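Local coordinates for capsule biosynthesis protein capD (Bacillus anthracis, PDB 3G9K), which cleaves the poly-gamma-D-glutamate capsule and, as a transpeptidase, joins it by an amide bond to meso-diaminopimelic acid in the peptidoglycan, at the interface of chains B and A. Numbering follows the deposited sequence. Chains: chain A, Capsule biosynthesis protein capD; chain B, Capsule biosynthesis protein capD.

The interface of chains B and A. Residues chain B 23-25, 28, 31; chain A 150, 170-174.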
# COMPACT_ATOMS: atom_id res chain seq x y z
N VAL B 23 -14.29 0.27 -6.13
CA VAL B 23 -13.11 0.86 -5.48
C VAL B 23 -13.04 0.41 -4.02
O VAL B 23 -14.05 0.43 -3.30
CB VAL B 23 -13.18 2.42 -5.49
CG1 VAL B 23 -11.91 3.05 -4.87
CG2 VAL B 23 -13.44 2.93 -6.91
N SER B 24 -11.84 0.07 -3.55
CA SER B 24 -11.62 -0.24 -2.13
C SER B 24 -10.41 0.57 -1.69
O SER B 24 -9.36 0.42 -2.29
CB SER B 24 -11.40 -1.74 -1.92
OG SER B 24 -11.11 -2.04 -0.56
N ALA B 25 -10.60 1.45 -0.72
CA ALA B 25 -9.53 2.38 -0.24
C ALA B 25 -9.68 2.76 1.25
O ALA B 25 -10.77 2.63 1.83
CB ALA B 25 -9.47 3.66 -1.11
N PRO B 28 -12.84 7.24 2.83
CA PRO B 28 -14.12 7.34 2.10
C PRO B 28 -14.17 8.39 0.98
O PRO B 28 -14.96 8.23 0.07
CB PRO B 28 -15.14 7.68 3.21
CG PRO B 28 -14.34 8.25 4.28
CD PRO B 28 -13.05 7.44 4.27
N VAL B 31 -12.57 6.65 -1.98
CA VAL B 31 -13.59 5.74 -2.53
C VAL B 31 -14.56 6.56 -3.39
O VAL B 31 -14.80 6.25 -4.53
CB VAL B 31 -14.36 4.95 -1.46
CG1 VAL B 31 -15.47 4.02 -2.12
CG2 VAL B 31 -13.40 4.13 -0.56
N GLN A 150 -7.06 -4.02 2.02
CA GLN A 150 -8.10 -3.55 1.13
C GLN A 150 -8.15 -4.49 -0.06
O GLN A 150 -7.12 -4.84 -0.59
CB GLN A 150 -7.78 -2.15 0.62
CG GLN A 150 -7.61 -1.20 1.69
CD GLN A 150 -8.92 -0.76 2.33
OE1 GLN A 150 -10.02 -0.72 1.72
NE2 GLN A 150 -8.80 -0.40 3.57
N ASN A 170 -10.05 2.60 8.92
CA ASN A 170 -11.32 3.08 8.37
C ASN A 170 -11.49 2.77 6.89
O ASN A 170 -12.10 3.55 6.16
CB ASN A 170 -11.51 4.58 8.64
CG ASN A 170 -10.90 5.00 9.95
OD1 ASN A 170 -10.03 5.90 10.01
ND2 ASN A 170 -11.32 4.34 11.00
N GLY A 171 -10.99 1.60 6.47
CA GLY A 171 -11.12 1.16 5.12
C GLY A 171 -12.55 0.83 4.76
O GLY A 171 -13.30 0.30 5.58
N THR A 172 -12.90 1.13 3.53
CA THR A 172 -14.23 0.87 3.01
C THR A 172 -14.13 0.50 1.52
O THR A 172 -13.05 0.49 0.89
CB THR A 172 -15.19 2.14 3.19
OG1 THR A 172 -14.69 3.25 2.47
CG2 THR A 172 -15.35 2.52 4.65
N TRP A 173 -15.25 0.11 0.96
CA TRP A 173 -15.31 -0.17 -0.44
C TRP A 173 -16.73 0.07 -0.97
O TRP A 173 -17.71 0.10 -0.19
CB TRP A 173 -14.88 -1.60 -0.71
CG TRP A 173 -15.89 -2.56 -0.19
CD1 TRP A 173 -16.00 -3.01 1.09
CD2 TRP A 173 -16.99 -3.14 -0.93
NE1 TRP A 173 -17.09 -3.88 1.19
CE2 TRP A 173 -17.73 -3.95 -0.02
CE3 TRP A 173 -17.42 -3.06 -2.29
CZ2 TRP A 173 -18.85 -4.68 -0.41
CZ3 TRP A 173 -18.55 -3.78 -2.67
CH2 TRP A 173 -19.26 -4.57 -1.73
N LYS A 174 -16.81 0.21 -2.29
CA LYS A 174 -18.06 0.44 -2.99
C LYS A 174 -17.99 -0.21 -4.35
O LYS A 174 -16.89 -0.41 -4.94
CB LYS A 174 -18.36 1.94 -3.12
CG LYS A 174 -18.98 2.55 -1.85
CD LYS A 174 -19.58 3.90 -2.13
CE LYS A 174 -20.11 4.57 -0.86
NZ LYS A 174 -20.89 3.63 -0.00
O HOH W 1 -12.47 4.35 3.61
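B:Val23 and A:Lys174 exchange backbone N-H···O bonds in both directions, each 2.9 Å from N to O, and B:Ala25 and A:Thr172 do the same at 3.1 Å, so strand 22-25 of chain B pairs antiparallel with strand 172-175 of chain A. Between these two pairs B:Ser24 lies opposite A:Trp173, and their CB atoms touch at 3.7 Å; the indole itself points away from B:Ser24. The B:Ser24 hydroxyl, anti to its backbone N (chi1 176°), donates from OG to the amide oxygen OE1 of A:Gln150 at 2.8 Å, slightly tilted from the carboxamide plane. A:Gln150 belongs to strand 150-155, and its chain, bent at chi2 (-75°), brings the amide tip to B:Ser24. On the opposite face of the paired strands, helix 28-39 of chain B sets the branches of B:Val31 over two residues of chain A. CG1 of B:Val31 packs on CB of A:Lys174 at 3.7 Å, the two side chains crossing at about a right angle, while its CG2 lies 3.4 Å from OG1 of A:Thr172. OG1 of A:Thr172 also meets a water at 2.7 Å, which bridges to the carbonyl oxygens of B:Ala25 and A:Asn170 and ties the loop just before strand 172-175 to chain B. The two chains, made from one precursor, are thereby stitched into a shared sheet; the centre of the contact lies about 13 Å from the nucleophile A:Thr1, and the pairing probably steadies the scaffold around the active site.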